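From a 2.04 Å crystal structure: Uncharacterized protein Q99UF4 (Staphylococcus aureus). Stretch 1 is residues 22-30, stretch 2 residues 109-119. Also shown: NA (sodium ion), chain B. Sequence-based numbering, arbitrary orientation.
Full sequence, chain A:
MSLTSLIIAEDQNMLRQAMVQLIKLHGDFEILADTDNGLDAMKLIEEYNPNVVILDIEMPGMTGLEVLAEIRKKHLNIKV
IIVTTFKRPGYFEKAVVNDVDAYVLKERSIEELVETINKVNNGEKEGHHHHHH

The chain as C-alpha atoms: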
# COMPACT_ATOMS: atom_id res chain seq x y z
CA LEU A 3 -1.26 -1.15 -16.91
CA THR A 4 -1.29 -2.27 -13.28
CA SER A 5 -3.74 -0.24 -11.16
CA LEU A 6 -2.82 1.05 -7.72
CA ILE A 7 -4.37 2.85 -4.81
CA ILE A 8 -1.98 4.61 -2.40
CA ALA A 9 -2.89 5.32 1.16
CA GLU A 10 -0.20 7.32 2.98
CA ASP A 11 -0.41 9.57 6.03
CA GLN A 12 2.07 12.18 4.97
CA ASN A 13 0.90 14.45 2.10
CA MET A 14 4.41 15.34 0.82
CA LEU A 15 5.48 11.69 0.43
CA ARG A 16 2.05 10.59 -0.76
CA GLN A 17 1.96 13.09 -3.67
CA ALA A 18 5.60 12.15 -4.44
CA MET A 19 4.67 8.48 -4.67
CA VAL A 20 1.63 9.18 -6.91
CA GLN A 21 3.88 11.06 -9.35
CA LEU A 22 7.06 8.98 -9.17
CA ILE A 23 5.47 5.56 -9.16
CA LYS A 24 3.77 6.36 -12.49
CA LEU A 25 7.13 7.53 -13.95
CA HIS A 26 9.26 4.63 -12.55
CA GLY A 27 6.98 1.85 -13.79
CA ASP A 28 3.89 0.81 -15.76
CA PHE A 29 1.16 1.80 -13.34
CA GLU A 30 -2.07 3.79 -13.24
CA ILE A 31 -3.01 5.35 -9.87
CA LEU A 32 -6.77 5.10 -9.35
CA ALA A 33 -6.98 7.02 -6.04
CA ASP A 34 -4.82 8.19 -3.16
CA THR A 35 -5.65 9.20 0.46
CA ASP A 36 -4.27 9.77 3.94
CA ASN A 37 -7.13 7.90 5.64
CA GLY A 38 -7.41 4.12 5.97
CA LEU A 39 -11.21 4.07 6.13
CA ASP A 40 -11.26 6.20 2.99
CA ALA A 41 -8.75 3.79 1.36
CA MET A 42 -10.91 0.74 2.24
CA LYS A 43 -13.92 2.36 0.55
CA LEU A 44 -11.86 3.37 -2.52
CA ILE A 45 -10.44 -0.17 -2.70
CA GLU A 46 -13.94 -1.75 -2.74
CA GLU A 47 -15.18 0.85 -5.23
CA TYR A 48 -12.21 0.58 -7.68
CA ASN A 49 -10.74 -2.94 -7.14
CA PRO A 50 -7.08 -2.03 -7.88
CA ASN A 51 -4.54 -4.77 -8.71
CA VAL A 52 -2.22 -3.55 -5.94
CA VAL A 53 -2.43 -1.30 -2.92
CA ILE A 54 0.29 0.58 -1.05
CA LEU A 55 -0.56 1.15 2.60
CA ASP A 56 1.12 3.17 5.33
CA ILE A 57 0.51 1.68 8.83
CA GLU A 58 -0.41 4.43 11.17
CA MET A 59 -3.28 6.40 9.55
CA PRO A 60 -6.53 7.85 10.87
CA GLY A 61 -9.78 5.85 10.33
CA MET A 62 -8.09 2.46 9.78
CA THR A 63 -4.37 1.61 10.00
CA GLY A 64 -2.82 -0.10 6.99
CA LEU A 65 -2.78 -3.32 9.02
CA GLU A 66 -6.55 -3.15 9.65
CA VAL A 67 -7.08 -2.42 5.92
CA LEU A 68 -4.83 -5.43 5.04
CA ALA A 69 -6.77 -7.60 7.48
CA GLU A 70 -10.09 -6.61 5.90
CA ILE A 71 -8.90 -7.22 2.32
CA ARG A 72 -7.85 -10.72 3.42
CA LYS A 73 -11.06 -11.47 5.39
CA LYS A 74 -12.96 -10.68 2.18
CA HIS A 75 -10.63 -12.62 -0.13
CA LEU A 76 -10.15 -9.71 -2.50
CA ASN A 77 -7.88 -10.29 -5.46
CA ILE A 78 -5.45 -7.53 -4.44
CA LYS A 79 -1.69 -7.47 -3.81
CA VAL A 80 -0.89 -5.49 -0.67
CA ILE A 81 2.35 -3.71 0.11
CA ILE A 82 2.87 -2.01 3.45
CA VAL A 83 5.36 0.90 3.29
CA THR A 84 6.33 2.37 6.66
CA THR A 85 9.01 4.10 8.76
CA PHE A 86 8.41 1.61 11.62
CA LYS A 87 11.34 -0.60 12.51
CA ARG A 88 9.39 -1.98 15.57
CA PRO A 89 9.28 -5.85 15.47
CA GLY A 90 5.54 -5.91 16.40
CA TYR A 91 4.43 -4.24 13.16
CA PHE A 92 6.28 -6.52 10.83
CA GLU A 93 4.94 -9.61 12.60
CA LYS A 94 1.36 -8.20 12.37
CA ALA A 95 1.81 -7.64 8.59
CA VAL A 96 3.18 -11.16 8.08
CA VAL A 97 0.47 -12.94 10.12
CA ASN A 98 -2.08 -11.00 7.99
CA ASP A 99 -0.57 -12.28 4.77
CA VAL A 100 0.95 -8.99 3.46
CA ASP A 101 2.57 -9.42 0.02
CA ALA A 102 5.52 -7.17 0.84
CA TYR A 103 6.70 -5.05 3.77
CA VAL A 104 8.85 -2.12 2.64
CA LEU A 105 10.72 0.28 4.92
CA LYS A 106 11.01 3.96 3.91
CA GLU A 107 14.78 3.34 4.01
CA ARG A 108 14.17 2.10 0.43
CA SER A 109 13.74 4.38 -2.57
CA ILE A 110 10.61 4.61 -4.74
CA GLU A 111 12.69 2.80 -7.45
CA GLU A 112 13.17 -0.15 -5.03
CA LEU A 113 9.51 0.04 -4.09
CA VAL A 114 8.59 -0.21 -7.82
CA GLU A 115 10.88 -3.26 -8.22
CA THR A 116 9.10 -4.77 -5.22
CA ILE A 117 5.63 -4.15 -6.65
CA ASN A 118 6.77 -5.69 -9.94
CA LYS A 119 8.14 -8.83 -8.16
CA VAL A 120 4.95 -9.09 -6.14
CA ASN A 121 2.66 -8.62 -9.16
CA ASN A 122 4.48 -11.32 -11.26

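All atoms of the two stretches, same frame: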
# COMPACT_ATOMS: atom_id res chain seq x y z
N LEU A 22 5.82 9.72 -8.81
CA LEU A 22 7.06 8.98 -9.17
C LEU A 22 6.76 7.53 -9.51
O LEU A 22 7.36 6.97 -10.41
CB LEU A 22 8.08 9.02 -8.03
CG LEU A 22 8.73 10.39 -7.87
CD1 LEU A 22 9.58 10.42 -6.63
CD2 LEU A 22 9.56 10.66 -9.11
N ILE A 23 5.83 6.91 -8.79
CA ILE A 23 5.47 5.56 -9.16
C ILE A 23 5.00 5.42 -10.62
O ILE A 23 5.39 4.47 -11.31
CB ILE A 23 4.44 4.93 -8.17
CG1 ILE A 23 5.14 4.60 -6.86
CG2 ILE A 23 3.85 3.63 -8.79
CD1 ILE A 23 4.09 4.29 -5.68
N LYS A 24 4.19 6.35 -11.10
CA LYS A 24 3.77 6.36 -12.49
C LYS A 24 4.94 6.55 -13.47
O LYS A 24 4.89 6.01 -14.58
CB LYS A 24 2.73 7.45 -12.74
CG LYS A 24 1.31 7.00 -12.40
CD LYS A 24 0.27 8.05 -12.76
CE LYS A 24 0.55 9.40 -12.06
NZ LYS A 24 -0.69 10.23 -12.09
N LEU A 25 5.95 7.33 -13.10
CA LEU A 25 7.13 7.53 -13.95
C LEU A 25 8.14 6.37 -13.90
O LEU A 25 8.83 6.11 -14.89
CB LEU A 25 7.83 8.83 -13.60
CG LEU A 25 7.06 10.13 -13.91
CD1 LEU A 25 7.74 11.31 -13.31
CD2 LEU A 25 6.90 10.33 -15.36
N HIS A 26 8.25 5.68 -12.75
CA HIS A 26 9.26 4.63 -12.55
C HIS A 26 8.80 3.27 -13.06
O HIS A 26 9.60 2.33 -13.15
CB HIS A 26 9.70 4.52 -11.07
CG HIS A 26 10.77 5.50 -10.68
ND1 HIS A 26 12.03 5.48 -11.24
CD2 HIS A 26 10.75 6.56 -9.84
CE1 HIS A 26 12.75 6.48 -10.75
NE2 HIS A 26 12.00 7.14 -9.88
N GLY A 27 7.53 3.15 -13.40
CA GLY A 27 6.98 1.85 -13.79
C GLY A 27 5.73 1.98 -14.61
O GLY A 27 5.33 3.08 -14.99
N ASP A 28 5.09 0.84 -14.90
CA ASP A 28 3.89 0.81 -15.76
C ASP A 28 2.61 0.69 -14.93
O ASP A 28 1.99 -0.37 -14.85
CB ASP A 28 4.01 -0.32 -16.78
CG ASP A 28 5.14 -0.07 -17.75
OD1 ASP A 28 5.31 1.10 -18.18
OD2 ASP A 28 5.88 -1.03 -18.04
N PHE A 29 2.22 1.79 -14.32
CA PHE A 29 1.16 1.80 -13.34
C PHE A 29 0.16 2.90 -13.66
O PHE A 29 0.53 3.93 -14.20
CB PHE A 29 1.77 2.03 -11.94
CG PHE A 29 2.82 1.03 -11.56
CD1 PHE A 29 4.19 1.37 -11.58
CD2 PHE A 29 2.47 -0.27 -11.17
CE1 PHE A 29 5.19 0.43 -11.23
CE2 PHE A 29 3.46 -1.22 -10.81
CZ PHE A 29 4.83 -0.87 -10.84
N GLU A 30 -1.11 2.68 -13.34
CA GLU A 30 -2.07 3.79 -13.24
C GLU A 30 -2.60 3.88 -11.79
O GLU A 30 -2.96 2.87 -11.18
CB GLU A 30 -3.20 3.61 -14.24
CG GLU A 30 -4.11 2.46 -13.95
CD GLU A 30 -5.32 2.41 -14.87
OE1 GLU A 30 -5.71 1.27 -15.25
OE2 GLU A 30 -5.88 3.48 -15.22
N SER A 109 14.21 3.36 -1.63
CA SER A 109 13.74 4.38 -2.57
C SER A 109 12.44 3.96 -3.24
O SER A 109 12.05 2.79 -3.18
CB SER A 109 14.79 4.59 -3.66
OG SER A 109 14.93 3.39 -4.43
N ILE A 110 11.79 4.91 -3.92
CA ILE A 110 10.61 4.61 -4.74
C ILE A 110 10.96 3.63 -5.90
O ILE A 110 10.19 2.70 -6.19
CB ILE A 110 9.84 5.93 -5.18
CG1 ILE A 110 9.13 6.52 -3.94
CG2 ILE A 110 8.84 5.64 -6.37
CD1 ILE A 110 8.45 7.88 -4.11
N GLU A 111 12.14 3.77 -6.47
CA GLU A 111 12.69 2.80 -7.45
C GLU A 111 12.69 1.38 -6.91
O GLU A 111 12.24 0.45 -7.59
CB GLU A 111 14.16 3.11 -7.81
CG GLU A 111 14.41 4.35 -8.59
CD GLU A 111 14.52 5.64 -7.73
OE1 GLU A 111 13.85 5.79 -6.65
OE2 GLU A 111 15.30 6.52 -8.16
N GLU A 112 13.23 1.19 -5.70
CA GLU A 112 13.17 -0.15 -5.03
C GLU A 112 11.72 -0.59 -4.74
O GLU A 112 11.33 -1.74 -4.93
CB GLU A 112 14.02 -0.11 -3.77
CG GLU A 112 15.53 0.08 -4.12
CD GLU A 112 16.43 0.39 -2.93
OE1 GLU A 112 16.02 1.10 -2.00
OE2 GLU A 112 17.59 -0.08 -2.93
N LEU A 113 10.90 0.37 -4.32
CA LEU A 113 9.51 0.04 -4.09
C LEU A 113 8.84 -0.46 -5.39
O LEU A 113 8.13 -1.46 -5.38
CB LEU A 113 8.77 1.24 -3.46
CG LEU A 113 7.24 1.18 -3.46
CD1 LEU A 113 6.82 0.06 -2.58
CD2 LEU A 113 6.61 2.50 -3.03
N VAL A 114 9.10 0.22 -6.51
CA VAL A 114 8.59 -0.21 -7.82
C VAL A 114 9.10 -1.62 -8.19
O VAL A 114 8.31 -2.46 -8.58
CB VAL A 114 8.88 0.84 -8.96
CG1 VAL A 114 8.75 0.21 -10.37
CG2 VAL A 114 7.97 2.12 -8.79
N GLU A 115 10.38 -1.89 -8.01
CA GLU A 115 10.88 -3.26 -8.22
C GLU A 115 10.09 -4.26 -7.38
O GLU A 115 9.70 -5.33 -7.87
CB GLU A 115 12.34 -3.39 -7.79
CG GLU A 115 13.36 -2.59 -8.55
CD GLU A 115 14.77 -2.98 -8.10
OE1 GLU A 115 15.65 -2.07 -7.99
OE2 GLU A 115 14.97 -4.19 -7.84
N THR A 116 9.85 -3.90 -6.11
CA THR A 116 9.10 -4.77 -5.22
C THR A 116 7.66 -5.03 -5.68
O THR A 116 7.21 -6.17 -5.69
CB THR A 116 9.13 -4.24 -3.77
OG1 THR A 116 10.50 -4.18 -3.33
CG2 THR A 116 8.33 -5.16 -2.89
N ILE A 117 6.97 -3.99 -6.11
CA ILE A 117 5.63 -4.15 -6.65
C ILE A 117 5.67 -5.08 -7.88
O ILE A 117 4.84 -6.01 -8.01
CB ILE A 117 5.08 -2.79 -7.06
CG1 ILE A 117 4.92 -1.86 -5.84
CG2 ILE A 117 3.81 -2.94 -7.83
CD1 ILE A 117 4.74 -0.40 -6.25
N ASN A 118 6.63 -4.83 -8.77
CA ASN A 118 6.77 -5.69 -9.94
C ASN A 118 7.00 -7.17 -9.55
O ASN A 118 6.37 -8.04 -10.13
CB ASN A 118 7.87 -5.20 -10.89
CG ASN A 118 7.47 -3.95 -11.63
OD1 ASN A 118 6.29 -3.72 -11.91
ND2 ASN A 118 8.45 -3.13 -11.96
N LYS A 119 7.89 -7.45 -8.60
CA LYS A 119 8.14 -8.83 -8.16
C LYS A 119 6.86 -9.40 -7.59
O LYS A 119 6.47 -10.49 -7.93
CB LYS A 119 9.22 -8.97 -7.08
CG LYS A 119 10.45 -8.12 -7.25
CD LYS A 119 11.57 -8.80 -8.00
CE LYS A 119 12.91 -8.17 -7.61
NZ LYS A 119 13.75 -7.86 -8.81
NA NA B . 5.29 4.85 -16.44
O HOH W 1 7.76 4.58 -16.84
O HOH W 2 9.81 -0.34 -13.50
O HOH W 3 6.72 -1.36 -14.07
O HOH W 4 2.64 4.79 -16.36

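The end of one helix, the turn that follows it and the first strand residue pack against helix 110-119, whose axis crosses that of helix 22-26 at 65° with a closest approach of 9.7 Å. No direct hydrogen bond joins the stretches; apolar side chains make up most of the listed contacts, and the contact as a whole buries 481 Å², both sides summed.

Leu22 opens the contact at a partly exposed position, its CD1 3.8 Å from CD1 of Ile110. One residue on, buried Ile23 leaves its backbone sideways, yet its m,t rotamer carries the chain's end nearer: CG1 lies 3.9 Å from Ile110 CG2, and CD1 lies 4.1 Å from Leu113 CD2. A branched aliphatic side chain suits a buried place with several apolar neighbours. Lys24 points away and Leu25 is out of reach.

His26 serves an exposed border. Glu111 CG sits over one face of its ring, 3.8 Å from the centroid, a CH-pi contact that uses the aliphatic part of an acidic side chain, while His26 CB meets Val114 CG2 at 3.7 Å. The carbonyl of His26 accepts from water 2, which in turn receives a weak bond from Asn118 ND2.

Gly27 lets the chain turn close to the helix. At its phi/psi of -159/-174, an ideal CB would lie 2.1 Å from Phe29 CE1 and 3.1 Å from Val114 CG1. Its carbonyl O and that of Lys24 bind the sodium ion at 2.3 and 2.2 Å. Asp28 makes no direct contact, but water 3 links its N to Asn118 OD1.

Phe29 then points toward the helix and is buried. Val114 CG1 meets the ring edge, 3.7 Å from CE1; Ile117 CG2 lies 3.5 Å from CE2, so one flat side chain spans a helical turn. Glu30, beyond reach, ends the stretch.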